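Local atomic coordinates of histidinol-phosphate aminotransferase (Clostridium acetobutylicum, PDB entry 3FTB), a protein that probably transfers amino groups with the help of pyridoxal 5'-phosphate, as expected of a histidinol-phosphate aminotransferase. Residues A[90-95]-A[116-121]; A[104-109]-A[330-335]; A[110-115]-A[122-127]. One frame throughout, in Å; residues are numbered along the deposited sequence.

In the fold
The three contacts gather around strands 100-105 and 121-126 of the seven-stranded mixed sheet and the helices beside them, in the pyridoxal-phosphate aminotransferase fold. Contact 1 joins helix 87-95 to the end of helix 110-117 and the turn after it; contact 3 packs the same helix 110-117 on strand 121-126. Their centres are about 10 Å apart, and the same distance separates contact 3 from contact 2, where the end of strand 100-105 meets the loop between strands 321-325 and 336-340. The centres of contacts 1 and 2 are about 19 Å apart. Along the chain, contact 1 interleaves with both others; contact 2, closing a span of some 220 residues, brings a distant loop to the beta-alpha-beta unit that contact 3 packs.

Contact 1: residues A[90-95]-A[116-121]; sequences IIELSI and KKHGVS
A Schellman motif ends helix 110-117 of this aminotransferase fold, and Lys117, His118 and Val120, at and just beyond that helix end, meet Glu92 and Ile95 of helix 87-95. Gly119, with positive phi, is the C-prime residue: its N bonds back to Lys116 O, and Val120 N to Ala115 O, which turns the chain toward strand 121-126. The Glu92 carboxylate takes two partners from the other segment, one on each oxygen. Lys117 NZ forms a salt bridge with Glu92 OE1 at 3.1 Å, coming from the syn side somewhat out of the carboxylate plane. His118 NE2 donates to Glu92 OE2 over 3.2 Å with an N-H...O angle of 158°. This oxygen lies almost in the imidazole plane but is approached from above the carboxylate plane, the two flat groups being turned 58° apart. Glu92 reaches both because its CG stands opposite the backbone N (chi1 167°) and the chain runs out extended; the equally extended Lys117 crosses it at about a right angle. With a lysine and an N-H donor beside it, the carboxylate is probably stabilised as the anion. Asn243 of the second subunit adds a weak hydrogen bond to Glu92 OE1, placing the group at the subunit interface. Beside this polar group, about one helical turn on from Glu92, the contact is apolar and buried. Ile95 CG2 and Val120 CG2 meet at 4.0 Å, and the same Val120 methyl sits 3.3 Å from Ile95 O.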
loop_
_atom_site.group_PDB
_atom_site.type_symbol
_atom_site.label_atom_id
_atom_site.label_comp_id
_atom_site.label_asym_id
_atom_site.label_seq_id
_atom_site.Cartn_x
_atom_site.Cartn_y
_atom_site.Cartn_z
ATOM N N ILE A 90 8.327 -2.793 4.812
ATOM C CA ILE A 90 9.356 -2.323 5.727
ATOM C C ILE A 90 10.639 -3.144 5.611
ATOM O O ILE A 90 11.741 -2.589 5.661
ATOM C CB ILE A 90 8.831 -2.329 7.166
ATOM C CG1 ILE A 90 7.557 -1.491 7.245
ATOM C CG2 ILE A 90 9.888 -1.818 8.148
ATOM C CD1 ILE A 90 6.701 -1.857 8.401
ATOM N N ILE A 91 10.487 -4.456 5.448
ATOM C CA ILE A 91 11.616 -5.349 5.196
ATOM C C ILE A 91 12.375 -4.911 3.946
ATOM O O ILE A 91 13.588 -4.671 3.991
ATOM C CB ILE A 91 11.137 -6.800 5.009
ATOM C CG1 ILE A 91 10.484 -7.311 6.299
ATOM C CG2 ILE A 91 12.294 -7.696 4.576
ATOM C CD1 ILE A 91 9.841 -8.673 6.163
ATOM N N GLU A 92 11.653 -4.791 2.835
ATOM C CA GLU A 92 12.249 -4.299 1.596
ATOM C C GLU A 92 12.920 -2.940 1.779
ATOM O O GLU A 92 14.094 -2.778 1.450
ATOM C CB GLU A 92 11.206 -4.213 0.478
ATOM C CG GLU A 92 11.679 -3.416 -0.731
ATOM C CD GLU A 92 10.772 -3.582 -1.931
ATOM O OE1 GLU A 92 10.247 -4.697 -2.124
ATOM O OE2 GLU A 92 10.586 -2.601 -2.683
ATOM N N LEU A 93 12.168 -1.971 2.304
ATOM C CA LEU A 93 12.635 -0.588 2.410
ATOM C C LEU A 93 13.838 -0.409 3.323
ATOM O O LEU A 93 14.770 0.329 2.994
ATOM C CB LEU A 93 11.511 0.339 2.873
ATOM C CG LEU A 93 10.488 0.721 1.807
ATOM C CD1 LEU A 93 9.319 1.389 2.464
ATOM C CD2 LEU A 93 11.102 1.621 0.749
ATOM N N SER A 94 13.814 -1.063 4.478
ATOM C CA SER A 94 14.936 -0.959 5.395
ATOM C C SER A 94 16.193 -1.578 4.777
ATOM O O SER A 94 17.309 -1.118 5.009
ATOM C CB SER A 94 14.603 -1.591 6.746
ATOM O OG SER A 94 14.172 -2.930 6.598
ATOM N N ILE A 95 16.007 -2.604 3.963
ATOM C CA ILE A 95 17.136 -3.249 3.306
ATOM C C ILE A 95 17.574 -2.432 2.083
ATOM O O ILE A 95 18.743 -2.474 1.677
ATOM C CB ILE A 95 16.803 -4.712 2.919
ATOM C CG1 ILE A 95 16.666 -5.582 4.174
ATOM C CG2 ILE A 95 17.861 -5.291 1.978
ATOM C CD1 ILE A 95 16.097 -6.970 3.895
ATOM N N LYS A 116 18.656 -8.559 -3.297
ATOM C CA LYS A 116 18.875 -8.641 -4.743
ATOM C C LYS A 116 18.028 -7.605 -5.481
ATOM O O LYS A 116 18.504 -6.958 -6.410
ATOM C CB LYS A 116 18.593 -10.057 -5.268
ATOM C CG LYS A 116 19.487 -11.138 -4.649
ATOM C CD LYS A 116 19.712 -12.356 -5.570
ATOM C CE LYS A 116 18.496 -13.263 -5.632
ATOM N NZ LYS A 116 18.856 -14.700 -5.813
ATOM N N LYS A 117 16.780 -7.434 -5.048
ATOM C CA LYS A 117 15.865 -6.459 -5.644
ATOM C C LYS A 117 16.395 -5.023 -5.617
ATOM O O LYS A 117 15.965 -4.175 -6.406
ATOM C CB LYS A 117 14.497 -6.516 -4.954
ATOM C CG LYS A 117 13.534 -5.434 -5.410
ATOM C CD LYS A 117 12.105 -5.685 -4.950
ATOM C CE LYS A 117 11.205 -4.505 -5.304
ATOM N NZ LYS A 117 9.756 -4.847 -5.226
ATOM N N HIS A 118 17.319 -4.746 -4.704
ATOM C CA HIS A 118 17.840 -3.391 -4.537
ATOM C C HIS A 118 19.360 -3.316 -4.662
ATOM O O HIS A 118 19.966 -2.332 -4.266
ATOM C CB HIS A 118 17.372 -2.789 -3.206
ATOM C CG HIS A 118 15.908 -2.467 -3.173
ATOM N ND1 HIS A 118 15.393 -1.284 -3.663
ATOM C CD2 HIS A 118 14.848 -3.184 -2.728
ATOM C CE1 HIS A 118 14.080 -1.283 -3.515
ATOM N NE2 HIS A 118 13.723 -2.424 -2.953
ATOM N N GLY A 119 19.970 -4.359 -5.214
ATOM C CA GLY A 119 21.407 -4.376 -5.434
ATOM C C GLY A 119 22.291 -4.392 -4.194
ATOM O O GLY A 119 23.451 -3.975 -4.247
ATOM N N VAL A 120 21.754 -4.877 -3.079
ATOM C CA VAL A 120 22.525 -4.965 -1.841
ATOM C C VAL A 120 23.421 -6.195 -1.866
ATOM O O VAL A 120 22.996 -7.273 -2.268
ATOM C CB VAL A 120 21.601 -5.047 -0.615
ATOM C CG1 VAL A 120 22.407 -5.022 0.664
ATOM C CG2 VAL A 120 20.582 -3.902 -0.627
ATOM N N SER A 121 24.668 -6.035 -1.430
ATOM C CA SER A 121 25.590 -7.162 -1.315
ATOM C C SER A 121 25.185 -8.066 -0.150
ATOM O O SER A 121 24.786 -7.584 0.914
ATOM C CB SER A 121 27.023 -6.667 -1.120
ATOM O OG SER A 121 27.356 -5.701 -2.095
#

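Contact 2: residues A[104-109]-A[330-335]; sequences IVPSYA and IGLDDS
Val105 turns its CG2 to the side opposite its backbone N, with CG1 lodged between N and the carbonyl carbon (chi1 81°), a setting in which both methyls face Ile330. On the other side, a chi1 of -80° sets Ile330 CG1 opposite the carbonyl carbon and CG2 opposite the backbone N, where CG2 faces the valine; CB is held there by the backbone. Val105 CG2 lies 3.5 Å from Ile330 CB, while Val105 CG1 meets Ile330 CG2 at 3.6 Å, so the two branched side chains touch through both valine methyls. The next residue, Pro106, follows a cis peptide bond. Its ring crosses the Leu332 side chain at about a right angle, with Pro106 CG 3.6 Å from Leu332 CG and further leucine contacts through both methyls. Ile330 O lies 3.3 Å from Pro106 N, which has no hydrogen to give, so no hydrogen bond forms. A water supplies the polar link instead, accepting from Ser107 N at 3.0 Å and from Ile330 N at 2.9 Å. It thereby satisfies one backbone N-H of each segment. Farther along the loop, Asp333 OD1 accepts from Ser335 N, closing an Asx turn, and from Ser335 OG at 2.6 Å through the syn lone pair of OD1. The arrangement docks a loop that leads into strand 336-340 of the five-stranded sheet on the loop with the cis peptide before Pro106, at the end of strand 100-105, a join between the two sheets of this aminotransferase fold.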
loop_
_atom_site.group_PDB
_atom_site.type_symbol
_atom_site.label_atom_id
_atom_site.label_comp_id
_atom_site.label_asym_id
_atom_site.label_seq_id
_atom_site.Cartn_x
_atom_site.Cartn_y
_atom_site.Cartn_z
ATOM N N ILE A 104 21.316 -13.744 8.361
ATOM C CA ILE A 104 21.386 -14.962 9.140
ATOM C C ILE A 104 20.412 -15.935 8.507
ATOM O O ILE A 104 19.252 -15.594 8.255
ATOM C CB ILE A 104 21.020 -14.736 10.619
ATOM C CG1 ILE A 104 22.225 -14.187 11.383
ATOM C CG2 ILE A 104 20.589 -16.055 11.262
ATOM C CD1 ILE A 104 22.950 -13.073 10.674
ATOM N N VAL A 105 20.882 -17.151 8.262
ATOM C CA VAL A 105 20.157 -18.086 7.424
ATOM C C VAL A 105 20.419 -19.513 7.947
ATOM O O VAL A 105 21.490 -19.772 8.500
ATOM C CB VAL A 105 20.614 -17.890 5.959
ATOM C CG1 VAL A 105 21.927 -18.632 5.704
ATOM C CG2 VAL A 105 19.526 -18.304 4.985
ATOM N N PRO A 106 19.437 -20.435 7.815
ATOM C CA PRO A 106 18.116 -20.295 7.178
ATOM C C PRO A 106 17.354 -19.061 7.668
ATOM O O PRO A 106 17.568 -18.625 8.813
ATOM C CB PRO A 106 17.376 -21.565 7.621
ATOM C CG PRO A 106 18.428 -22.519 7.984
ATOM C CD PRO A 106 19.583 -21.738 8.490
ATOM N N SER A 107 16.503 -18.492 6.814
ATOM C CA SER A 107 15.613 -17.412 7.228
ATOM C C SER A 107 14.523 -17.140 6.189
ATOM O O SER A 107 14.542 -17.689 5.095
ATOM C CB SER A 107 16.406 -16.131 7.483
ATOM O OG SER A 107 16.994 -15.677 6.274
ATOM N N TYR A 108 13.573 -16.290 6.548
ATOM C CA TYR A 108 12.490 -15.891 5.652
ATOM C C TYR A 108 13.032 -15.420 4.302
ATOM O O TYR A 108 13.839 -14.479 4.234
ATOM C CB TYR A 108 11.694 -14.795 6.341
ATOM C CG TYR A 108 10.437 -14.339 5.652
ATOM C CD1 TYR A 108 9.472 -15.242 5.256
ATOM C CD2 TYR A 108 10.198 -12.979 5.437
ATOM C CE1 TYR A 108 8.306 -14.813 4.631
ATOM C CE2 TYR A 108 9.029 -12.540 4.824
ATOM C CZ TYR A 108 8.087 -13.461 4.423
ATOM O OH TYR A 108 6.930 -13.023 3.810
ATOM N N ALA A 109 12.585 -16.085 3.238
ATOM C CA ALA A 109 13.057 -15.844 1.872
ATOM C C ALA A 109 13.171 -14.368 1.496
ATOM O O ALA A 109 14.107 -13.985 0.800
ATOM C CB ALA A 109 12.164 -16.558 0.877
ATOM N N ILE A 330 17.937 -21.554 2.564
ATOM C CA ILE A 330 19.386 -21.718 2.501
ATOM C C ILE A 330 19.935 -22.384 3.759
ATOM O O ILE A 330 19.926 -21.802 4.846
ATOM C CB ILE A 330 20.118 -20.383 2.219
ATOM C CG1 ILE A 330 20.056 -20.074 0.723
ATOM C CG2 ILE A 330 21.570 -20.464 2.663
ATOM C CD1 ILE A 330 20.852 -18.871 0.324
ATOM N N GLY A 331 20.405 -23.617 3.595
ATOM C CA GLY A 331 20.913 -24.396 4.708
ATOM C C GLY A 331 20.076 -25.634 4.974
ATOM O O GLY A 331 20.526 -26.574 5.637
ATOM N N LEU A 332 18.853 -25.637 4.453
ATOM C CA LEU A 332 17.945 -26.752 4.683
ATOM C C LEU A 332 17.693 -27.598 3.417
ATOM O O LEU A 332 17.630 -27.078 2.298
ATOM C CB LEU A 332 16.630 -26.232 5.269
ATOM C CG LEU A 332 16.755 -25.424 6.563
ATOM C CD1 LEU A 332 15.391 -25.005 7.041
ATOM C CD2 LEU A 332 17.467 -26.216 7.651
ATOM N N ASP A 333 17.549 -28.908 3.606
ATOM C CA ASP A 333 17.294 -29.823 2.492
ATOM C C ASP A 333 15.883 -30.407 2.578
ATOM O O ASP A 333 15.021 -29.837 3.250
ATOM C CB ASP A 333 18.372 -30.918 2.417
ATOM C CG ASP A 333 18.276 -31.930 3.552
ATOM O OD1 ASP A 333 17.523 -31.684 4.515
ATOM O OD2 ASP A 333 18.955 -32.979 3.471
ATOM N N ASP A 334 15.648 -31.534 1.908
ATOM C CA ASP A 334 14.292 -32.086 1.813
ATOM C C ASP A 334 13.871 -32.913 3.030
ATOM O O ASP A 334 12.733 -33.386 3.112
ATOM C CB ASP A 334 14.125 -32.906 0.534
ATOM C CG ASP A 334 12.704 -32.854 -0.013
ATOM O OD1 ASP A 334 11.966 -31.901 0.316
ATOM O OD2 ASP A 334 12.329 -33.767 -0.780
ATOM N N SER A 335 14.784 -33.071 3.981
ATOM C CA SER A 335 14.458 -33.765 5.215
ATOM C C SER A 335 13.811 -32.809 6.207
ATOM O O SER A 335 13.169 -33.252 7.159
ATOM C CB SER A 335 15.702 -34.391 5.828
ATOM O OG SER A 335 16.590 -33.388 6.279
HETATM O O HOH W 1 16.754 -19.276 3.882
#

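Contact 3: residues A[110-115]-A[122-127]; sequences EYEINA and VVFSYL
Helix 110-117 and strand 121-126 come nearest at Ala115 and Val122, whose CA atoms are 7.3 Å apart, and no hydrogen bond spans the two segments, so side chains make the contact. Close to the connecting turn, Ala115 CB packs on Val122 CG2 at 3.8 Å. About one turn earlier in the helix, Glu112 reaches toward Phe124. Its CG lies opposite the backbone N (chi1 179°) and the chain is extended, which brings the carboxylate to the outer end of the phenyl ring. Glu112 OE1 is 3.8 Å from Phe124 CZ, and Glu112 OE2 is 3.9 Å from the same CZ. The carboxylate therefore meets the ring at its edge, near the ring plane, with the two planes 78° apart. Since the hydrogens at a phenyl rim carry slight positive charge, this edge-on approach is probably mildly favourable electrostatically. Glu112 also has a long, weak ion pair with Lys116 one turn on. One face of the Phe124 ring carries CG1 of Val122, two residues earlier on the same strand, 3.5 Å above its plane and offset toward the rim. Ile330 touches both Glu112 and Phe124, and Val105 also packs against Phe124. Strand 100-105, helix 110-117 and the parallel strand 121-126 make up a beta-alpha-beta crossover, whose last strand is an outermost one of the seven within this chain.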
loop_
_atom_site.group_PDB
_atom_site.type_symbol
_atom_site.label_atom_id
_atom_site.label_comp_id
_atom_site.label_asym_id
_atom_site.label_seq_id
_atom_site.Cartn_x
_atom_site.Cartn_y
_atom_site.Cartn_z
ATOM N N GLU A 110 12.216 -13.559 1.951
ATOM C CA GLU A 110 12.144 -12.136 1.595
ATOM C C GLU A 110 13.376 -11.274 1.955
ATOM O O GLU A 110 13.603 -10.231 1.334
ATOM C CB GLU A 110 10.857 -11.492 2.148
ATOM C CG GLU A 110 10.952 -9.955 2.284
ATOM C CD GLU A 110 9.602 -9.232 2.394
ATOM O OE1 GLU A 110 8.782 -9.611 3.257
ATOM O OE2 GLU A 110 9.373 -8.261 1.630
ATOM N N TYR A 111 14.172 -11.678 2.941
ATOM C CA TYR A 111 15.353 -10.874 3.248
ATOM C C TYR A 111 16.258 -10.775 2.012
ATOM O O TYR A 111 16.576 -9.675 1.567
ATOM C CB TYR A 111 16.139 -11.395 4.460
ATOM C CG TYR A 111 15.325 -11.644 5.713
ATOM C CD1 TYR A 111 14.105 -11.011 5.916
ATOM C CD2 TYR A 111 15.791 -12.494 6.706
ATOM C CE1 TYR A 111 13.358 -11.233 7.062
ATOM C CE2 TYR A 111 15.045 -12.728 7.863
ATOM C CZ TYR A 111 13.828 -12.090 8.030
ATOM O OH TYR A 111 13.083 -12.310 9.169
ATOM N N GLU A 112 16.648 -11.926 1.460
ATOM C CA GLU A 112 17.554 -11.998 0.306
ATOM C C GLU A 112 16.915 -11.605 -1.032
ATOM O O GLU A 112 17.581 -11.041 -1.912
ATOM C CB GLU A 112 18.148 -13.403 0.175
ATOM C CG GLU A 112 19.080 -13.555 -1.022
ATOM C CD GLU A 112 19.466 -14.991 -1.305
ATOM O OE1 GLU A 112 18.911 -15.898 -0.648
ATOM O OE2 GLU A 112 20.326 -15.210 -2.188
ATOM N N ILE A 113 15.640 -11.935 -1.197
ATOM C CA ILE A 113 14.895 -11.517 -2.373
ATOM C C ILE A 113 15.036 -10.010 -2.528
ATOM O O ILE A 113 15.465 -9.514 -3.569
ATOM C CB ILE A 113 13.402 -11.801 -2.207
ATOM C CG1 ILE A 113 13.145 -13.303 -2.122
ATOM C CG2 ILE A 113 12.606 -11.160 -3.347
ATOM C CD1 ILE A 113 11.709 -13.641 -1.734
ATOM N N ASN A 114 14.668 -9.289 -1.473
ATOM C CA ASN A 114 14.675 -7.827 -1.494
ATOM C C ASN A 114 16.058 -7.234 -1.661
ATOM O O ASN A 114 16.240 -6.267 -2.396
ATOM C CB ASN A 114 13.997 -7.269 -0.247
ATOM C CG ASN A 114 12.493 -7.376 -0.323
ATOM O OD1 ASN A 114 11.843 -7.807 0.621
ATOM N ND2 ASN A 114 11.929 -6.998 -1.466
ATOM N N ALA A 115 17.032 -7.820 -0.977
ATOM C CA ALA A 115 18.423 -7.434 -1.153
ATOM C C ALA A 115 18.788 -7.410 -2.633
ATOM O O ALA A 115 19.184 -6.368 -3.156
ATOM C CB ALA A 115 19.357 -8.377 -0.374
ATOM N N VAL A 122 25.284 -9.374 -0.355
ATOM C CA VAL A 122 24.839 -10.331 0.648
ATOM C C VAL A 122 25.983 -11.171 1.189
ATOM O O VAL A 122 26.780 -11.736 0.432
ATOM C CB VAL A 122 23.738 -11.260 0.093
ATOM C CG1 VAL A 122 23.597 -12.505 0.954
ATOM C CG2 VAL A 122 22.423 -10.515 0.018
ATOM N N VAL A 123 26.042 -11.246 2.513
ATOM C CA VAL A 123 26.989 -12.085 3.234
ATOM C C VAL A 123 26.169 -12.946 4.191
ATOM O O VAL A 123 25.316 -12.425 4.908
ATOM C CB VAL A 123 27.971 -11.218 4.038
ATOM C CG1 VAL A 123 28.928 -12.082 4.839
ATOM C CG2 VAL A 123 28.724 -10.273 3.108
ATOM N N PHE A 124 26.401 -14.255 4.205
ATOM C CA PHE A 124 25.587 -15.154 5.034
ATOM C C PHE A 124 26.229 -15.535 6.377
ATOM O O PHE A 124 27.458 -15.671 6.494
ATOM C CB PHE A 124 25.180 -16.426 4.259
ATOM C CG PHE A 124 24.124 -16.195 3.192
ATOM C CD1 PHE A 124 22.825 -15.835 3.538
ATOM C CD2 PHE A 124 24.425 -16.359 1.847
ATOM C CE1 PHE A 124 21.855 -15.626 2.564
ATOM C CE2 PHE A 124 23.454 -16.152 0.860
ATOM C CZ PHE A 124 22.175 -15.790 1.215
ATOM N N SER A 125 25.385 -15.679 7.398
ATOM C CA SER A 125 25.787 -16.321 8.643
ATOM C C SER A 125 24.816 -17.465 8.936
ATOM O O SER A 125 23.593 -17.257 9.042
ATOM C CB SER A 125 25.830 -15.332 9.813
ATOM O OG SER A 125 26.270 -15.976 11.002
ATOM N N TYR A 126 25.357 -18.674 9.047
ATOM C CA TYR A 126 24.526 -19.866 9.167
ATOM C C TYR A 126 24.259 -20.271 10.613
ATOM O O TYR A 126 25.177 -20.315 11.437
ATOM C CB TYR A 126 25.184 -21.033 8.432
ATOM C CG TYR A 126 25.138 -20.925 6.919
ATOM C CD1 TYR A 126 26.023 -20.108 6.235
ATOM C CD2 TYR A 126 24.209 -21.649 6.180
ATOM C CE1 TYR A 126 25.988 -20.006 4.858
ATOM C CE2 TYR A 126 24.166 -21.559 4.802
ATOM C CZ TYR A 126 25.058 -20.735 4.143
ATOM O OH TYR A 126 25.014 -20.642 2.766
ATOM N N LEU A 127 23.000 -20.564 10.921
ATOM C CA LEU A 127 22.686 -21.259 12.163
ATOM C C LEU A 127 23.431 -22.582 12.170
ATOM O O LEU A 127 23.595 -23.221 11.120
ATOM C CB LEU A 127 21.189 -21.534 12.272
ATOM C CG LEU A 127 20.193 -20.385 12.137
ATOM C CD1 LEU A 127 18.789 -20.958 12.203
ATOM C CD2 LEU A 127 20.418 -19.347 13.217
#